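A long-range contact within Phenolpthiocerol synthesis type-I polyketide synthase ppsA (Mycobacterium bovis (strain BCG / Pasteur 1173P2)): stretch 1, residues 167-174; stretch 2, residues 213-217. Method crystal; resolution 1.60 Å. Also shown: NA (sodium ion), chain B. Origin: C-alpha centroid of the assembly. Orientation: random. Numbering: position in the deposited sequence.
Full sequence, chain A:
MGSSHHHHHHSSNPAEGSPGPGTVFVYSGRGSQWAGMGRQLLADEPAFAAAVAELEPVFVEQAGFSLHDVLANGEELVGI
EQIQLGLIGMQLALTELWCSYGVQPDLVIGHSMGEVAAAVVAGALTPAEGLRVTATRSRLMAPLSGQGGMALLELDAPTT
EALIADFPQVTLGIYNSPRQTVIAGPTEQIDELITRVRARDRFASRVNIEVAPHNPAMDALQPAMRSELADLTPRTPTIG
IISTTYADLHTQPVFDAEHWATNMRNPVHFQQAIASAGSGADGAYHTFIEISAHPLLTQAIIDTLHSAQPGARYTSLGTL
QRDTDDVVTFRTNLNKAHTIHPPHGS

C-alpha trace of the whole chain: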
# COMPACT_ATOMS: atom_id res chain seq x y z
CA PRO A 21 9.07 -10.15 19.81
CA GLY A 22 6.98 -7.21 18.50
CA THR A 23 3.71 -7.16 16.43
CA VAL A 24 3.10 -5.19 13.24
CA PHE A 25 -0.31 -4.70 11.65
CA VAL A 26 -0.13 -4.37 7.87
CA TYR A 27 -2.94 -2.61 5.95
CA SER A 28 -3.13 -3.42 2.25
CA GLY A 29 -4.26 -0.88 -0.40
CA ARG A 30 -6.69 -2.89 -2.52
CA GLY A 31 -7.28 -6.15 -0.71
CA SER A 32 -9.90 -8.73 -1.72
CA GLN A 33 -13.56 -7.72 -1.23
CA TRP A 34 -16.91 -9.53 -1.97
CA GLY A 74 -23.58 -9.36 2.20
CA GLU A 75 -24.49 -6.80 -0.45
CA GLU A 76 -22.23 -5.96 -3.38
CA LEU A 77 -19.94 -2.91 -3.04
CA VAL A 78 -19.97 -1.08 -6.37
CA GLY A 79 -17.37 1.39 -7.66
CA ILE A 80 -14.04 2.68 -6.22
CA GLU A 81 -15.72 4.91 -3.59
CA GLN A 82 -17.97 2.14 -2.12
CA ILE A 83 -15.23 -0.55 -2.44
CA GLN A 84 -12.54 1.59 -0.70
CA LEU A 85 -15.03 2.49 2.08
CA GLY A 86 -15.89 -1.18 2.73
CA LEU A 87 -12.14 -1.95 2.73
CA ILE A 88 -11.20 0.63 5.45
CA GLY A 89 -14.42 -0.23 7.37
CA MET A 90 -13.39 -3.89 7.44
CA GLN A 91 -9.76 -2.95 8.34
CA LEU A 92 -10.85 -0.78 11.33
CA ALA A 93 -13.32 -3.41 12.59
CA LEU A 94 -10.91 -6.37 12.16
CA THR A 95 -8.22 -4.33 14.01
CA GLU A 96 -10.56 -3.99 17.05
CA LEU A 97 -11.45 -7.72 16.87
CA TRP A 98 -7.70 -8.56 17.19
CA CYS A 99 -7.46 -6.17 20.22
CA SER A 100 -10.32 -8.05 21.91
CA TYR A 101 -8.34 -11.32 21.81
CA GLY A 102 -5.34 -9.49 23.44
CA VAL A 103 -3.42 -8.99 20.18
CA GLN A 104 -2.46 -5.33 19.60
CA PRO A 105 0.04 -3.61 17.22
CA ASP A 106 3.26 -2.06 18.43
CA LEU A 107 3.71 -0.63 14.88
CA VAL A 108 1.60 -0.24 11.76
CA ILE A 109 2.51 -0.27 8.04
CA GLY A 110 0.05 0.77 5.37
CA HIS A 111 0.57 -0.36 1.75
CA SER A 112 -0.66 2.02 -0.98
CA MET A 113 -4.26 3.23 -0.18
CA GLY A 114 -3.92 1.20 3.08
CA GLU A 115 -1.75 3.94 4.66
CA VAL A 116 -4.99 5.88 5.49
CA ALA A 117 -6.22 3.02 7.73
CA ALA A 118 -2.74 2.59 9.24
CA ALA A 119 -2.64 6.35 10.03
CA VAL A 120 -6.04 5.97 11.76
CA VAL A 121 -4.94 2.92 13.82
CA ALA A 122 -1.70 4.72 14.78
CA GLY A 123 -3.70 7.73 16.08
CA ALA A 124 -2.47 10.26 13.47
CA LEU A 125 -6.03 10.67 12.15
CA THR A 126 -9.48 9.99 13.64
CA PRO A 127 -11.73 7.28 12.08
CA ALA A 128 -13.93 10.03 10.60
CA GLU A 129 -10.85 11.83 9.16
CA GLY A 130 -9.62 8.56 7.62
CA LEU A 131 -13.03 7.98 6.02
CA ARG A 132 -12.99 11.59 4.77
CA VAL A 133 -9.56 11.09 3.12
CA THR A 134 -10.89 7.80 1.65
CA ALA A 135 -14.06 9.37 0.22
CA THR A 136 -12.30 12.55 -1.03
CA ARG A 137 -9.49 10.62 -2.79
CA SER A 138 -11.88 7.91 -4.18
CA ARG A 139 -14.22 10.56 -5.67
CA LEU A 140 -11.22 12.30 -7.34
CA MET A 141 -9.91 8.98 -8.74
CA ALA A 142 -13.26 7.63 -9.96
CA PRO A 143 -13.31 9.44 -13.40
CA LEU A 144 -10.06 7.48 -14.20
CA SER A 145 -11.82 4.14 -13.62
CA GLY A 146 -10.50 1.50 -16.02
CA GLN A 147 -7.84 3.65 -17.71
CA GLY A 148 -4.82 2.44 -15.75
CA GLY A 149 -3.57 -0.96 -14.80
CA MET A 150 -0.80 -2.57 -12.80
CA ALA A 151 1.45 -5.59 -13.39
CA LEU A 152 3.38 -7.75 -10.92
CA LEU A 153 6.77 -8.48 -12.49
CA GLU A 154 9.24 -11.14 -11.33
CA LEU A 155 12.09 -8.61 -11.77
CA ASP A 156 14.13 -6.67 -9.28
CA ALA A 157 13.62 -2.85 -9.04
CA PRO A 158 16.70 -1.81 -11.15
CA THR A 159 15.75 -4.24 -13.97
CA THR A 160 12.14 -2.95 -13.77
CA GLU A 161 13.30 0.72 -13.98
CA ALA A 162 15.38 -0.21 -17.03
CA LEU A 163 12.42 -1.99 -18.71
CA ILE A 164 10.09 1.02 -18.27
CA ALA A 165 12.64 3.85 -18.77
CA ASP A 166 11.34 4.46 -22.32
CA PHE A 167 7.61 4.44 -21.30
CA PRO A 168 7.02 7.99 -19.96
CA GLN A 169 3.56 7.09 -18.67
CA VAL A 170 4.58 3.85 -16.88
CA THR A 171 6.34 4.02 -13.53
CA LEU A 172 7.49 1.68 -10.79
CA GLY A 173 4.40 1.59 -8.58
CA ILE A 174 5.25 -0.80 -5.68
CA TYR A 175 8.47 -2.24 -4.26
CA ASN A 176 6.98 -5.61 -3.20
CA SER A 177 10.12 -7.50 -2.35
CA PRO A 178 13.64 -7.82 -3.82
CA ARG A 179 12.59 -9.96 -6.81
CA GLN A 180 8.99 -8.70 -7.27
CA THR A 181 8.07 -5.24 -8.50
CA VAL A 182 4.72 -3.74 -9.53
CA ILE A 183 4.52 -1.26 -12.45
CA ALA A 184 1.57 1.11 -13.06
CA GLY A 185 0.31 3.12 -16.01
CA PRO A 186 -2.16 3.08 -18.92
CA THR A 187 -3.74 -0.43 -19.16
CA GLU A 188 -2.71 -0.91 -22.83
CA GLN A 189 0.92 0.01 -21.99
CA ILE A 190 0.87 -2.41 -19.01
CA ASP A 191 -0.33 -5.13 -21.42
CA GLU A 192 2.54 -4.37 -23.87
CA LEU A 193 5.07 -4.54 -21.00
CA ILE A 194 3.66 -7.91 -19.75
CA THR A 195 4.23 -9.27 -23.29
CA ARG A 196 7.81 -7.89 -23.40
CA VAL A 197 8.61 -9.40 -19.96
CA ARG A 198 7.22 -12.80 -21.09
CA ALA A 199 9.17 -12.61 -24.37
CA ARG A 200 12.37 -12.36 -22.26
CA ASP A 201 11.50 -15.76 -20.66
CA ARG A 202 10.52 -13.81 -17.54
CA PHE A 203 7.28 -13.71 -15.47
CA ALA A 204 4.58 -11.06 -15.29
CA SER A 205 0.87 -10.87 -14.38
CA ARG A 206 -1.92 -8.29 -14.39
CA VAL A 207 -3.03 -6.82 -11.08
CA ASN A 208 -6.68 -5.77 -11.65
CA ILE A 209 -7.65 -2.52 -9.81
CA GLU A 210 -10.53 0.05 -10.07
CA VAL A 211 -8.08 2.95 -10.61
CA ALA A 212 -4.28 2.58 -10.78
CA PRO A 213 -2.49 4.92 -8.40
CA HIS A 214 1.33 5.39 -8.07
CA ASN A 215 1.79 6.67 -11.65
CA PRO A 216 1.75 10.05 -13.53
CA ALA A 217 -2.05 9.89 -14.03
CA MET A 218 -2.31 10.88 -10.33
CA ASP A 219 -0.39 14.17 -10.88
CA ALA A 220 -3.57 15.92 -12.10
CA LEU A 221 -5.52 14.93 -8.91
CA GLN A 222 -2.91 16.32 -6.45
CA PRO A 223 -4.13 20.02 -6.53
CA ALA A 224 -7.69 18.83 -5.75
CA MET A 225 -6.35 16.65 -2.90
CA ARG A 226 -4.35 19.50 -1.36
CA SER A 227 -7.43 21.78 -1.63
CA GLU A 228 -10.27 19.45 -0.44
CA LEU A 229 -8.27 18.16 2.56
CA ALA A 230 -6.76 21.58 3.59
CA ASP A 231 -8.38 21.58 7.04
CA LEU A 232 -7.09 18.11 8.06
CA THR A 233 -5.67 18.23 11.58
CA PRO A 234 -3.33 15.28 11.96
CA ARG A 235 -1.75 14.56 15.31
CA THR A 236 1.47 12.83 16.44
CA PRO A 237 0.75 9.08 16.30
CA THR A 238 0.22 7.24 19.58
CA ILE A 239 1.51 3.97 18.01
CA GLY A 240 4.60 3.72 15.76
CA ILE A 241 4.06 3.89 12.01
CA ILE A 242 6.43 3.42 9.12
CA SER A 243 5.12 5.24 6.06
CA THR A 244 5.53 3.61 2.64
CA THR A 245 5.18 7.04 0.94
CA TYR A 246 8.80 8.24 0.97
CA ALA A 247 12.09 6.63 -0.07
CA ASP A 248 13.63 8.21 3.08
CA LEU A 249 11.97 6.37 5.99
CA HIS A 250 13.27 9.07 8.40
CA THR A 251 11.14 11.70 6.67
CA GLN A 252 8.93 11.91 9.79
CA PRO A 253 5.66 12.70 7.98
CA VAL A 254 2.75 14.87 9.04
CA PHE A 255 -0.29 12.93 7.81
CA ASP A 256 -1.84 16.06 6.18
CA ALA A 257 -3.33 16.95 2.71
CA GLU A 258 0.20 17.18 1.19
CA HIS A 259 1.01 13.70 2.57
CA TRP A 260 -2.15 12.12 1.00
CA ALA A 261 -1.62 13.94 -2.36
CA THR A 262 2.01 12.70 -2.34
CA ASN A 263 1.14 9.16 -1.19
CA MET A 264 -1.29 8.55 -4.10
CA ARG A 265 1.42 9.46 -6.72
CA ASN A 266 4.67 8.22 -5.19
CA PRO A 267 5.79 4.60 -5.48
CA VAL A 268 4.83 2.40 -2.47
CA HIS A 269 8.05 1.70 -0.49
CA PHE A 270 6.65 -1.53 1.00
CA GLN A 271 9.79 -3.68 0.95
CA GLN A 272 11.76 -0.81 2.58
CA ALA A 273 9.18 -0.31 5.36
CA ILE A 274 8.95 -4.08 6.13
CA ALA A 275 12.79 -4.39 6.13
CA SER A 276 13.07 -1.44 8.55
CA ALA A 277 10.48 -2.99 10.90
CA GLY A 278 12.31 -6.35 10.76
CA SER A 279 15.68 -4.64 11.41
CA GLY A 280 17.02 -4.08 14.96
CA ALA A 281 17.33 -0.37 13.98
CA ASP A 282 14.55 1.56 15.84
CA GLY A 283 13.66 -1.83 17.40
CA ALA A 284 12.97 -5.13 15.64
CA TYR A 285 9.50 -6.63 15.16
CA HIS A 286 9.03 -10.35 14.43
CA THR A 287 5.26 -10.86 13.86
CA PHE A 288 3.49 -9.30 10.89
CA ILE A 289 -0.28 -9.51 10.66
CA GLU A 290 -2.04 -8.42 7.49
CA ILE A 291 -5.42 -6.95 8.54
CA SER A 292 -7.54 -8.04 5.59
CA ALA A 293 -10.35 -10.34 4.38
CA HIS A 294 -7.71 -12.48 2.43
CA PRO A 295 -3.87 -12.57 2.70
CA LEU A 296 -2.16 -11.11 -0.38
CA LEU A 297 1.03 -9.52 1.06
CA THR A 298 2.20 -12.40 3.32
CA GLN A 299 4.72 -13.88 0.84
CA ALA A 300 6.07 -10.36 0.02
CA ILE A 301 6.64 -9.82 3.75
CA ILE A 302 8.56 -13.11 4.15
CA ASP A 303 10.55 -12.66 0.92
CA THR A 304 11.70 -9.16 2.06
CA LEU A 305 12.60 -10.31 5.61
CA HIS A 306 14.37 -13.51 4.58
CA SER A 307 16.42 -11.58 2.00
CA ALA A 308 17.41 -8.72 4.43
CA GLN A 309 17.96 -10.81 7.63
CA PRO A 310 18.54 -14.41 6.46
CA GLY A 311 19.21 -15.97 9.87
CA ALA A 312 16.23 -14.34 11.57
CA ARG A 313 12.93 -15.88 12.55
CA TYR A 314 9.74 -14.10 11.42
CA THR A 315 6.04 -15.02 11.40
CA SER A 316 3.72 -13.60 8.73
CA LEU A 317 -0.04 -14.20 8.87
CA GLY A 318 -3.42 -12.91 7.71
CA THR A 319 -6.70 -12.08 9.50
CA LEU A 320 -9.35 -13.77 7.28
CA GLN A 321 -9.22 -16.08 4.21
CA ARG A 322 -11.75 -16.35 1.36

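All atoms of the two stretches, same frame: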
# COMPACT_ATOMS: atom_id res chain seq x y z
N PHE A 167 9.08 4.31 -21.31
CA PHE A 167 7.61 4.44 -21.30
C PHE A 167 7.32 5.57 -20.36
O PHE A 167 7.20 5.33 -19.16
CB PHE A 167 6.95 3.15 -20.78
CG PHE A 167 6.74 2.07 -21.82
CD1 PHE A 167 7.83 1.40 -22.37
CD2 PHE A 167 5.47 1.73 -22.23
CE1 PHE A 167 7.64 0.40 -23.34
CE2 PHE A 167 5.27 0.74 -23.21
CZ PHE A 167 6.36 0.07 -23.75
N PRO A 168 7.21 6.83 -20.88
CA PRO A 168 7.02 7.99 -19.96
C PRO A 168 5.83 7.90 -19.04
O PRO A 168 5.85 8.48 -17.96
CB PRO A 168 6.86 9.20 -20.92
CG PRO A 168 6.73 8.60 -22.31
CD PRO A 168 7.37 7.26 -22.29
N GLN A 169 4.77 7.18 -19.49
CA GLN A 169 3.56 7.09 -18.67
C GLN A 169 3.50 5.88 -17.74
O GLN A 169 2.54 5.75 -16.97
CB GLN A 169 2.31 7.11 -19.55
CG GLN A 169 2.02 8.43 -20.21
CD GLN A 169 0.75 8.26 -21.03
OE1 GLN A 169 0.79 7.77 -22.18
NE2 GLN A 169 -0.40 8.64 -20.45
N VAL A 170 4.53 5.01 -17.76
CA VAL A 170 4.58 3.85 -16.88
C VAL A 170 5.67 4.05 -15.86
O VAL A 170 6.81 4.30 -16.24
CB VAL A 170 4.81 2.52 -17.63
CG1 VAL A 170 4.90 1.38 -16.62
CG2 VAL A 170 3.65 2.27 -18.64
N THR A 171 5.34 3.88 -14.57
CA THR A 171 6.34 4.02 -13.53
C THR A 171 6.34 2.82 -12.61
O THR A 171 5.39 2.02 -12.59
CB THR A 171 6.13 5.38 -12.79
OG1 THR A 171 4.79 5.43 -12.30
CG2 THR A 171 6.43 6.58 -13.71
N LEU A 172 7.39 2.70 -11.80
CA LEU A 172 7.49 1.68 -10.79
C LEU A 172 6.48 2.12 -9.72
O LEU A 172 6.55 3.25 -9.22
CB LEU A 172 8.92 1.65 -10.25
CG LEU A 172 9.24 0.48 -9.34
CD1 LEU A 172 10.77 0.18 -9.31
CD2 LEU A 172 8.79 0.75 -7.93
N GLY A 173 5.49 1.29 -9.50
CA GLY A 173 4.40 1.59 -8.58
C GLY A 173 4.62 1.06 -7.17
O GLY A 173 4.25 1.74 -6.21
N ILE A 174 5.08 -0.20 -7.04
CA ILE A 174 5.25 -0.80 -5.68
C ILE A 174 6.49 -1.64 -5.61
O ILE A 174 6.76 -2.45 -6.51
CB ILE A 174 4.03 -1.68 -5.26
CG1 ILE A 174 2.68 -0.96 -5.46
CG2 ILE A 174 4.15 -2.24 -3.80
CD1 ILE A 174 1.42 -1.90 -5.17
N PRO A 213 -3.20 3.81 -8.94
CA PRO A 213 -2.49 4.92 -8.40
C PRO A 213 -0.98 4.73 -8.64
O PRO A 213 -0.61 3.88 -9.40
CB PRO A 213 -2.90 4.85 -6.92
CG PRO A 213 -3.46 3.46 -6.68
CD PRO A 213 -3.34 2.71 -7.99
N HIS A 214 -0.15 5.56 -8.02
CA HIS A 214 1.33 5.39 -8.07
C HIS A 214 1.88 5.50 -9.49
O HIS A 214 2.79 4.75 -9.82
CB HIS A 214 1.77 4.16 -7.28
CG HIS A 214 0.98 4.02 -6.03
ND1 HIS A 214 0.99 4.98 -5.06
CD2 HIS A 214 0.11 3.08 -5.63
CE1 HIS A 214 0.19 4.63 -4.09
NE2 HIS A 214 -0.37 3.49 -4.43
N ASN A 215 1.34 6.45 -10.25
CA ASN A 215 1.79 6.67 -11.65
C ASN A 215 1.43 8.10 -12.05
O ASN A 215 0.63 8.71 -11.35
CB ASN A 215 1.28 5.55 -12.57
CG ASN A 215 -0.20 5.64 -12.84
OD1 ASN A 215 -0.62 6.32 -13.77
ND2 ASN A 215 -1.00 4.96 -12.04
N PRO A 216 1.99 8.65 -13.14
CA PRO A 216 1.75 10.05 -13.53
C PRO A 216 0.29 10.49 -13.73
O PRO A 216 0.04 11.66 -13.72
CB PRO A 216 2.52 10.18 -14.85
CG PRO A 216 3.65 9.21 -14.70
CD PRO A 216 2.99 8.04 -14.02
N ALA A 217 -0.63 9.55 -13.88
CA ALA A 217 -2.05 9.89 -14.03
C ALA A 217 -2.58 10.53 -12.74
O ALA A 217 -3.60 11.21 -12.79
CB ALA A 217 -2.84 8.67 -14.38
NA NA B . 8.63 5.07 -17.29
O HOH W 1 8.32 7.40 -16.54
O HOH W 2 0.37 7.14 -16.21
O HOH W 3 5.39 5.66 -9.43
O HOH W 4 10.01 5.16 -15.40
O HOH W 5 10.12 6.70 -18.15

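The two stretches run side by side in nearly opposite directions, their end-to-end vectors 166° apart, yet they do not pair as a sheet. No clear direct hydrogen bond crosses between them. Their CA atoms close in steadily, from 6.2 Å between Q169 CA and P216 CA, through 5.6 Å between T171 CA and N215 CA, to 4.9 Å between G173 CA and H214 CA. The narrow end falls where stretch 1 has a glycine.

T171 is the centre of the contact. Its CA-to-CB bond points toward stretch 2, while those of its neighbours V170 and L172 point away, the alternation expected of extended backbone. With chi1 at 56° (p), T171 OG1 sits 3.3 Å from N215 CA, 3.6 Å from P216 CD and 3.3 Å from H214 O. The last distance alone does not settle a bond, but water 3 makes the polar link plain. T171 OG1 donates to it at 2.9 Å, and the water in turn donates to L172 O at 2.7 Å and to H214 O at 2.8 Å. One water thus serves two carbonyls, L172 O and H214 O, that lie 4.1 Å apart and could not bond to each other because both are acceptors. The p rotamer places the hydroxyl at the water and the methyl by the proline, T171 CG2 lying 4.0 Å from P216 CG.

H214 adopts a left-handed backbone conformation (62/41) and also directs CB toward stretch 1. The histidine meets that stretch with H214 CB, 3.6 Å from G173 O, and with the start of the ring, H214 CG lying 4.0 Å from G173 O, while its carbonyl takes the water. The ring, at chi1 -40° (m) and chi2 -60°, lies obliquely to G173 O, and both its nitrogens are hydrogen-bonded elsewhere in the structure. G173 has no side chain to fill the narrow gap; a CB built there in ideal geometry would lie 3.8 Å from H214 O, near but not overlapping.

N215 turns its side chain to its own stretch. At chi1 73° (p) and chi2 88°, its amide spans the local bend: N215 ND2 donates to P213 O at 2.9 Å, while N215 OD1 accepts from A217 N at 3.2 Å, holding the start of the 3-10 segment. N215 OD1 also receives a hydrogen bond from water 2 at 2.8 Å, and the same water donates to Q169 O at 2.7 Å, making a second bridge.

P216 supplies an apolar surface. Its CA-to-CB bond points toward stretch 1, and the ring, C-gamma exo, brings P216 CD to 3.8 Å from Q169 O and P216 CG to 4.0 Å from P168 O. A type I turn from F167 to V170 is closed by V170 N donating to F167 O at 3.0 Å. The sodium ion is coordinated by F167 O and V170 O. The rule is compact: close backbones, carbon surfaces set against carbonyl oxygens and a methyl, and two bridging waters.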